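Local coordinates for protein 1H-3-hydroxy-4-oxoquinoline 2,4-dioxygenase (Pseudomonas putida, PDB 3IBT) that cleaves the heterocyclic ring of 3-hydroxy-1H-quinolin-4-one with dioxygen, without any cofactor, releasing carbon monoxide and N-formylanthranilate in the breakdown of oxoquinolines, at residues A[6-12]-A[56-60]; A[23-29]-A[88-94]; A[74-78]-A[103-108]. All coordinates share one frame; numbering follows the deposited sequence.

Contact 1 (A[6-12]-A[56-60]); sequences VNGTLMT and RGHDA
Arg56 NH2 reaches the turn formed by Val6 to Thr9, where Asn7 CB lies 3.4 Å from it, and its charge is paired in a salt bridge with Asp76 of helix 70-83. The turn is of type II' and joins strands 5-6 and 9-16 as a tight hairpin, closed by Val6 N to Thr9 O at 2.7 Å. Gly8 N and Asn7 CG lie at the edge of the guanidinium, close to its plane, and the Asn7 amide is turned 81° from that plane. Thr9 comes over a face instead: its OG1 is 3.4 Å from Arg56 CZ, placed there by a first torsion of 53°, which sets the hydroxyl between the backbone N and the carbonyl carbon. No hydrogen bond joins the two segments. At the other end Thr12 meets Asp59 crosswise, Thr12 OG1 lying 3.5 Å from Asp59 CA, but the polar ends turn elsewhere: Thr12 OG1 bonds to Asp54, and Asp59 OD2 to Thr63. The side chain of Arg56 lies about 7 Å from that of Trp30, a probable substrate-binding residue. An alanine in place of Arg56 would probably leave the carboxylate of Asp76 without its countercharge and open a gap beneath the hairpin turn. The contact thus rests on a buried guanidinium laid along the turn, its charge probably balanced by Asp76, so that the hairpin and the loop after strand 49-53 are tied through a third element.

Contact 2 (A[23-29]-A[88-94]); sequences TLFLLSG and DFQMVST
The rings of Phe25 and Phe89 meet obliquely, with centroids 5.5 Å apart and planes at 81°. Phe25 presents its edge: CD1 comes within 3.5 Å of Phe89 CD1, and the backbone oxygen of Gln90 also lies near the plane of the Phe25 ring. Phe25 CG stands beside its own backbone N, anti to the carbonyl carbon (chi1 -84°), which brings ring atom CD1 up against Phe89. Leu27 and Met91 extend this face of the sheet, Leu27 CD1 reaching Met91 CB at 4.1 Å. On the reverse face Leu26 and Val92 stand next to each other, with Leu26 CD2 on the CB and CG1 side of the valine, 3.6 Å from Val92 CB, while Leu24 CD2 touches the CG2 branch of Val92 at 3.8 Å.

Between these two layers the strands run parallel, their axes 4.5 Å apart. Phe25 and Leu27 each give their N-H to the partner strand and accept one in return. Leu27 N to Val92 O is nearly straight (176°, 2.9 Å). At the C-terminal end Thr94 CG2 packs on Gly29 N at 3.4 Å, and Ser93 OG bonds to Asn101 of the following helix. Backbone bonds to strands 49-53 and 115-119 continue the sheet outward, placing this pair in the centre of the alpha/beta-hydrolase fold. Regular backbone pairing between two apolar layers therefore fixes side by side the strand ends that lead to Trp30, Cys31 and Gln32 in the loop after strand 23-27, and to Thr94 at the end of strand 89-94 and Ser95 just beyond it, all probable substrate-binding residues.

Contact 3 (A[74-78]-A[103-108]); sequences AQDLL and DVCEQL
Ala74 and Val104 mark the close side of this helix pair, their CA atoms 6.3 Å apart where helices 70-83 and 97-107 cross at -59°. Ala74 CB meets Val104 CG2 at 4.4 Å and lies 3.4 Å from Asp103 OD2, although the helix axes remain 10.3 Å apart. Leu78 CD2 packs on Val104 CG1 at 4.1 Å, the two side chains passing antiparallel; Leu108 lies against the same leucine, though its exact fit there is doubtful. The outer side is looser and polar. Gln75, bent at its second torsion (chi2 -68°), turns its amide to that of exposed Gln107, and Gln75 NE2 gives Gln107 OE1 a weak hydrogen bond of 3.1 Å, the planes nearly coplanar. Leu78 CD1 also lies against the amide of Gln107, 3.5 Å from its CD, so the glutamine's amide end lies partly against an apolar branch. Toward the sheet, Leu77 and Val104 both rest on Met91 of strand 89-94, Leu77 also touches Phe25 and Leu27 of strand 23-27, and Leu108 packs on Phe89, which seats both helices on the same face of the sheet.

In the fold
From the N terminus, the hairpin at 6-12 is met by residues 56-60, which closes contact 1, and within that loop strand 23-27 has already begun contact 2. Contact 2 closes only at 88-94, so the two cross. Contact 3 opens at 74-78, inside the loop of contact 2, and closes at 103-108, crossing it as well, while contacts 1 and 3 follow in series. Helix 70-83 faces both the turn of contact 1 and the strands of contact 2 and so links them. Together the three contacts tie the N-terminal hairpin and its facing loop, the central parallel strands and two helices on one sheet face.

Contact 1 (A[6-12]-A[56-60])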
loop_
_atom_site.group_PDB
_atom_site.type_symbol
_atom_site.label_atom_id
_atom_site.label_comp_id
_atom_site.label_asym_id
_atom_site.label_seq_id
_atom_site.Cartn_x
_atom_site.Cartn_y
_atom_site.Cartn_z
ATOM N N VAL A 6 8.390 17.569 2.281
ATOM C CA VAL A 6 9.481 16.999 1.514
ATOM C C VAL A 6 9.319 17.414 0.061
ATOM O O VAL A 6 8.200 17.730 -0.388
ATOM C CB VAL A 6 9.531 15.425 1.650
ATOM C CG1 VAL A 6 10.102 15.016 3.001
ATOM C CG2 VAL A 6 8.157 14.803 1.458
ATOM N N ASN A 7 10.438 17.429 -0.663
ATOM C CA ASN A 7 10.410 17.589 -2.102
ATOM C C ASN A 7 9.445 18.713 -2.506
ATOM O O ASN A 7 9.526 19.828 -1.977
ATOM C CB ASN A 7 10.005 16.261 -2.737
ATOM C CG ASN A 7 10.802 15.969 -3.969
ATOM O OD1 ASN A 7 10.538 16.749 -5.035
ATOM N ND2 ASN A 7 11.828 14.954 -3.840
ATOM N N GLY A 8 8.505 18.407 -3.402
ATOM C CA GLY A 8 7.593 19.431 -3.932
ATOM C C GLY A 8 6.576 19.973 -2.933
ATOM O O GLY A 8 6.161 21.139 -3.023
ATOM N N THR A 9 6.158 19.122 -1.990
ATOM C CA THR A 9 5.092 19.506 -1.055
ATOM C C THR A 9 5.205 18.930 0.347
ATOM O O THR A 9 6.309 18.643 0.866
ATOM C CB THR A 9 3.673 19.119 -1.584
ATOM O OG1 THR A 9 3.655 17.681 -1.931
ATOM C CG2 THR A 9 3.245 20.083 -2.787
ATOM N N LEU A 10 4.015 18.788 0.950
ATOM C CA LEU A 10 3.915 18.241 2.265
ATOM C C LEU A 10 3.201 16.886 2.281
ATOM O O LEU A 10 2.575 16.465 1.296
ATOM C CB LEU A 10 3.195 19.225 3.172
ATOM C CG LEU A 10 3.034 18.708 4.602
ATOM C CD1 LEU A 10 3.752 19.599 5.563
ATOM C CD2 LEU A 10 1.564 18.605 4.943
HETATM N N MSE A 11 3.339 16.214 3.424
HETATM C CA MSE A 11 2.480 15.117 3.828
HETATM C C MSE A 11 2.411 15.150 5.362
HETATM O O MSE A 11 3.483 15.129 6.072
HETATM C CB MSE A 11 3.077 13.796 3.354
HETATM C CG MSE A 11 4.591 13.900 3.139
HETATM SE SE MSE A 11 5.361 12.473 2.000
HETATM C CE MSE A 11 4.046 12.315 0.468
ATOM N N THR A 12 1.142 15.226 5.860
ATOM C CA THR A 12 0.917 15.048 7.286
ATOM C C THR A 12 1.241 13.589 7.650
ATOM O O THR A 12 0.992 12.670 6.850
ATOM C CB THR A 12 -0.529 15.429 7.704
ATOM O OG1 THR A 12 -1.464 15.110 6.630
ATOM C CG2 THR A 12 -0.631 16.978 8.084
ATOM N N ARG A 56 1.343 12.643 -1.017
ATOM C CA ARG A 56 0.998 13.856 -1.762
ATOM C C ARG A 56 -0.507 13.987 -2.015
ATOM O O ARG A 56 -1.123 13.073 -2.544
ATOM C CB ARG A 56 1.696 13.865 -3.125
ATOM C CG ARG A 56 2.844 14.816 -3.218
ATOM C CD ARG A 56 3.436 14.895 -4.662
ATOM N NE ARG A 56 4.929 15.039 -4.488
ATOM C CZ ARG A 56 5.569 16.280 -4.316
ATOM N NH1 ARG A 56 4.849 17.533 -4.321
ATOM N NH2 ARG A 56 6.942 16.247 -4.139
ATOM N N GLY A 57 -1.108 15.105 -1.641
ATOM C CA GLY A 57 -2.504 15.349 -2.000
ATOM C C GLY A 57 -3.499 14.635 -1.120
ATOM O O GLY A 57 -4.716 14.861 -1.222
ATOM N N HIS A 58 -2.967 13.777 -0.252
ATOM C CA HIS A 58 -3.772 12.973 0.641
ATOM C C HIS A 58 -3.856 13.495 2.074
ATOM O O HIS A 58 -4.572 12.933 2.912
ATOM C CB HIS A 58 -3.264 11.549 0.615
ATOM C CG HIS A 58 -3.575 10.861 -0.666
ATOM N ND1 HIS A 58 -2.690 10.820 -1.717
ATOM C CD2 HIS A 58 -4.705 10.250 -1.098
ATOM C CE1 HIS A 58 -3.242 10.171 -2.730
ATOM N NE2 HIS A 58 -4.464 9.812 -2.378
ATOM N N ASP A 59 -3.146 14.578 2.355
ATOM C CA ASP A 59 -3.225 15.184 3.663
ATOM C C ASP A 59 -4.652 15.696 3.955
ATOM O O ASP A 59 -5.500 15.776 3.044
ATOM C CB ASP A 59 -2.160 16.284 3.811
ATOM C CG ASP A 59 -2.134 17.267 2.633
ATOM O OD1 ASP A 59 -2.093 16.803 1.447
ATOM O OD2 ASP A 59 -2.129 18.507 2.914
ATOM N N ALA A 60 -4.914 16.000 5.232
ATOM C CA ALA A 60 -6.188 16.586 5.673
ATOM C C ALA A 60 -6.532 17.855 4.881
ATOM O O ALA A 60 -7.686 18.301 4.846
ATOM C CB ALA A 60 -6.142 16.884 7.178
#

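Contact 2 (A[23-29]-A[88-94])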
loop_
_atom_site.group_PDB
_atom_site.type_symbol
_atom_site.label_atom_id
_atom_site.label_comp_id
_atom_site.label_asym_id
_atom_site.label_seq_id
_atom_site.Cartn_x
_atom_site.Cartn_y
_atom_site.Cartn_z
ATOM N N THR A 23 12.149 1.189 13.541
ATOM C CA THR A 23 11.243 2.060 12.796
ATOM C C THR A 23 10.577 1.318 11.638
ATOM O O THR A 23 11.238 0.562 10.897
ATOM C CB THR A 23 11.934 3.353 12.346
ATOM O OG1 THR A 23 12.535 3.980 13.492
ATOM C CG2 THR A 23 10.922 4.316 11.717
ATOM N N LEU A 24 9.263 1.541 11.526
ATOM C CA LEU A 24 8.384 0.789 10.654
ATOM C C LEU A 24 7.417 1.761 10.035
ATOM O O LEU A 24 6.689 2.441 10.754
ATOM C CB LEU A 24 7.585 -0.206 11.482
ATOM C CG LEU A 24 7.167 -1.520 10.822
ATOM C CD1 LEU A 24 6.298 -2.329 11.782
ATOM C CD2 LEU A 24 6.420 -1.277 9.560
ATOM N N PHE A 25 7.403 1.838 8.712
ATOM C CA PHE A 25 6.497 2.747 8.022
ATOM C C PHE A 25 5.230 2.026 7.599
ATOM O O PHE A 25 5.295 0.914 6.997
ATOM C CB PHE A 25 7.159 3.313 6.768
ATOM C CG PHE A 25 8.034 4.493 7.017
ATOM C CD1 PHE A 25 9.394 4.326 7.204
ATOM C CD2 PHE A 25 7.494 5.779 7.032
ATOM C CE1 PHE A 25 10.243 5.447 7.429
ATOM C CE2 PHE A 25 8.317 6.928 7.265
ATOM C CZ PHE A 25 9.697 6.765 7.461
ATOM N N LEU A 26 4.082 2.642 7.889
ATOM C CA LEU A 26 2.825 2.111 7.378
ATOM C C LEU A 26 2.283 2.959 6.232
ATOM O O LEU A 26 1.733 4.032 6.488
ATOM C CB LEU A 26 1.806 1.950 8.511
ATOM C CG LEU A 26 1.967 0.814 9.529
ATOM C CD1 LEU A 26 0.609 0.493 10.143
ATOM C CD2 LEU A 26 2.563 -0.460 8.929
ATOM N N LEU A 27 2.422 2.469 4.988
ATOM C CA LEU A 27 2.119 3.236 3.739
ATOM C C LEU A 27 0.871 2.773 3.014
ATOM O O LEU A 27 0.788 1.613 2.595
ATOM C CB LEU A 27 3.267 3.118 2.731
ATOM C CG LEU A 27 4.699 3.409 3.175
ATOM C CD1 LEU A 27 5.746 2.854 2.155
ATOM C CD2 LEU A 27 4.854 4.899 3.432
ATOM N N SER A 28 -0.072 3.678 2.797
ATOM C CA SER A 28 -1.356 3.295 2.175
ATOM C C SER A 28 -1.407 3.109 0.601
ATOM O O SER A 28 -0.403 3.229 -0.104
ATOM C CB SER A 28 -2.414 4.306 2.597
ATOM O OG SER A 28 -2.454 5.322 1.628
ATOM N N GLY A 29 -2.588 2.825 0.058
ATOM C CA GLY A 29 -2.777 2.908 -1.377
ATOM C C GLY A 29 -3.155 4.323 -1.757
ATOM O O GLY A 29 -3.144 5.229 -0.898
ATOM N N ASP A 88 18.038 3.074 9.873
ATOM C CA ASP A 88 17.453 1.712 9.956
ATOM C C ASP A 88 15.912 1.736 9.987
ATOM O O ASP A 88 15.308 2.398 10.836
ATOM C CB ASP A 88 18.007 0.928 11.163
ATOM C CG ASP A 88 19.326 1.537 11.729
ATOM O OD1 ASP A 88 20.241 1.832 10.916
ATOM O OD2 ASP A 88 19.453 1.711 12.983
ATOM N N PHE A 89 15.281 1.031 9.049
ATOM C CA PHE A 89 13.807 1.029 8.951
ATOM C C PHE A 89 13.236 0.008 7.966
ATOM O O PHE A 89 13.925 -0.487 7.078
ATOM C CB PHE A 89 13.261 2.423 8.597
ATOM C CG PHE A 89 13.382 2.765 7.147
ATOM C CD1 PHE A 89 12.298 2.593 6.286
ATOM C CD2 PHE A 89 14.581 3.236 6.630
ATOM C CE1 PHE A 89 12.409 2.902 4.933
ATOM C CE2 PHE A 89 14.694 3.548 5.291
ATOM C CZ PHE A 89 13.609 3.378 4.436
ATOM N N GLN A 90 11.953 -0.278 8.133
ATOM C CA GLN A 90 11.233 -1.209 7.301
ATOM C C GLN A 90 10.004 -0.489 6.827
ATOM O O GLN A 90 9.723 0.620 7.319
ATOM C CB GLN A 90 10.875 -2.407 8.124
ATOM C CG GLN A 90 12.036 -3.319 8.229
ATOM C CD GLN A 90 12.303 -3.748 9.636
ATOM O OE1 GLN A 90 12.281 -2.925 10.567
ATOM N NE2 GLN A 90 12.570 -5.041 9.819
HETATM N N MSE A 91 9.298 -1.073 5.848
HETATM C CA MSE A 91 8.027 -0.512 5.399
HETATM C C MSE A 91 6.993 -1.560 5.097
HETATM O O MSE A 91 7.317 -2.670 4.724
HETATM C CB MSE A 91 8.238 0.398 4.208
HETATM C CG MSE A 91 9.427 0.017 3.374
HETATM SE SE MSE A 91 9.664 1.363 1.941
HETATM C CE MSE A 91 10.100 2.925 3.070
ATOM N N VAL A 92 5.736 -1.204 5.280
ATOM C CA VAL A 92 4.650 -2.096 5.010
ATOM C C VAL A 92 3.706 -1.292 4.192
ATOM O O VAL A 92 3.263 -0.237 4.615
ATOM C CB VAL A 92 3.943 -2.516 6.316
ATOM C CG1 VAL A 92 2.493 -2.941 6.072
ATOM C CG2 VAL A 92 4.730 -3.609 7.063
ATOM N N SER A 93 3.388 -1.782 3.006
ATOM C CA SER A 93 2.539 -1.008 2.098
ATOM C C SER A 93 1.269 -1.732 1.694
ATOM O O SER A 93 1.175 -2.966 1.752
ATOM C CB SER A 93 3.325 -0.536 0.854
ATOM O OG SER A 93 3.869 -1.628 0.126
ATOM N N THR A 94 0.282 -0.944 1.303
ATOM C CA THR A 94 -1.009 -1.465 0.901
ATOM C C THR A 94 -1.248 -1.335 -0.597
ATOM O O THR A 94 -0.921 -0.298 -1.215
ATOM C CB THR A 94 -2.106 -0.734 1.663
ATOM O OG1 THR A 94 -2.467 -1.537 2.786
ATOM C CG2 THR A 94 -3.387 -0.447 0.771
#

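Contact 3 (A[74-78]-A[103-108])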
loop_
_atom_site.group_PDB
_atom_site.type_symbol
_atom_site.label_atom_id
_atom_site.label_comp_id
_atom_site.label_asym_id
_atom_site.label_seq_id
_atom_site.Cartn_x
_atom_site.Cartn_y
_atom_site.Cartn_z
ATOM N N ALA A 74 7.670 7.785 -4.196
ATOM C CA ALA A 74 8.987 7.274 -3.799
ATOM C C ALA A 74 9.950 8.374 -3.367
ATOM O O ALA A 74 10.600 8.293 -2.309
ATOM C CB ALA A 74 9.610 6.561 -4.960
ATOM N N GLN A 75 10.077 9.383 -4.216
ATOM C CA GLN A 75 10.989 10.452 -3.949
ATOM C C GLN A 75 10.618 11.190 -2.651
ATOM O O GLN A 75 11.485 11.486 -1.823
ATOM C CB GLN A 75 11.015 11.390 -5.150
ATOM C CG GLN A 75 11.756 10.799 -6.325
ATOM C CD GLN A 75 13.232 10.689 -6.023
ATOM O OE1 GLN A 75 13.963 11.775 -5.995
ATOM N NE2 GLN A 75 13.690 9.380 -5.753
ATOM N N ASP A 76 9.322 11.473 -2.504
ATOM C CA ASP A 76 8.726 11.917 -1.248
ATOM C C ASP A 76 9.308 11.159 -0.041
ATOM O O ASP A 76 9.990 11.743 0.821
ATOM C CB ASP A 76 7.195 11.714 -1.302
ATOM C CG ASP A 76 6.518 12.605 -2.335
ATOM O OD1 ASP A 76 7.419 13.588 -2.910
ATOM O OD2 ASP A 76 5.153 12.415 -2.491
ATOM N N LEU A 77 9.043 9.863 -0.000
ATOM C CA LEU A 77 9.454 9.053 1.110
ATOM C C LEU A 77 10.974 9.044 1.325
ATOM O O LEU A 77 11.428 8.889 2.462
ATOM C CB LEU A 77 8.939 7.622 0.917
ATOM C CG LEU A 77 8.446 6.825 2.124
ATOM C CD1 LEU A 77 8.421 5.405 1.676
ATOM C CD2 LEU A 77 9.308 6.938 3.376
ATOM N N LEU A 78 11.753 9.170 0.250
ATOM C CA LEU A 78 13.215 9.184 0.372
ATOM C C LEU A 78 13.738 10.503 1.007
ATOM O O LEU A 78 14.728 10.541 1.767
ATOM C CB LEU A 78 13.854 8.949 -0.989
ATOM C CG LEU A 78 13.775 7.546 -1.589
ATOM C CD1 LEU A 78 14.348 7.613 -2.984
ATOM C CD2 LEU A 78 14.537 6.530 -0.789
ATOM N N ASP A 103 9.959 0.274 -5.236
ATOM C CA ASP A 103 10.846 1.275 -5.826
ATOM C C ASP A 103 11.943 1.652 -4.825
ATOM O O ASP A 103 13.117 1.828 -5.182
ATOM C CB ASP A 103 10.074 2.526 -6.250
ATOM C CG ASP A 103 10.774 3.286 -7.388
ATOM O OD1 ASP A 103 11.225 2.624 -8.354
ATOM O OD2 ASP A 103 10.879 4.538 -7.345
ATOM N N VAL A 104 11.556 1.747 -3.559
ATOM C CA VAL A 104 12.482 2.214 -2.554
ATOM C C VAL A 104 13.442 1.088 -2.243
ATOM O O VAL A 104 14.636 1.323 -2.121
ATOM C CB VAL A 104 11.756 2.746 -1.333
ATOM C CG1 VAL A 104 12.709 2.935 -0.196
ATOM C CG2 VAL A 104 11.071 4.042 -1.681
ATOM N N CYS A 105 12.936 -0.138 -2.181
ATOM C CA CYS A 105 13.817 -1.285 -2.003
ATOM C C CYS A 105 14.840 -1.335 -3.109
ATOM O O CYS A 105 15.941 -1.843 -2.913
ATOM C CB CYS A 105 13.040 -2.585 -1.989
ATOM S SG CYS A 105 12.204 -2.938 -0.427
ATOM N N GLU A 106 14.466 -0.803 -4.272
ATOM C CA GLU A 106 15.352 -0.790 -5.433
ATOM C C GLU A 106 16.260 0.435 -5.440
ATOM O O GLU A 106 17.394 0.346 -5.921
ATOM C CB GLU A 106 14.564 -0.858 -6.749
ATOM C CG GLU A 106 15.406 -1.268 -7.994
ATOM C CD GLU A 106 14.747 -0.915 -9.345
ATOM O OE1 GLU A 106 13.514 -0.706 -9.373
ATOM O OE2 GLU A 106 15.451 -0.857 -10.390
ATOM N N GLN A 107 15.767 1.568 -4.923
ATOM C CA GLN A 107 16.534 2.824 -4.937
ATOM C C GLN A 107 17.632 2.785 -3.898
ATOM O O GLN A 107 18.790 2.986 -4.227
ATOM C CB GLN A 107 15.639 4.064 -4.785
ATOM C CG GLN A 107 14.973 4.552 -6.116
ATOM C CD GLN A 107 14.503 6.028 -6.077
ATOM O OE1 GLN A 107 13.341 6.335 -6.380
ATOM N NE2 GLN A 107 15.410 6.935 -5.694
ATOM N N LEU A 108 17.259 2.509 -2.654
ATOM C CA LEU A 108 18.194 2.154 -1.569
ATOM C C LEU A 108 18.724 0.724 -1.738
ATOM O O LEU A 108 18.283 0.008 -2.651
ATOM C CB LEU A 108 17.456 2.234 -0.248
ATOM C CG LEU A 108 17.163 3.571 0.450
ATOM C CD1 LEU A 108 16.800 4.748 -0.473
ATOM C CD2 LEU A 108 16.046 3.318 1.440
#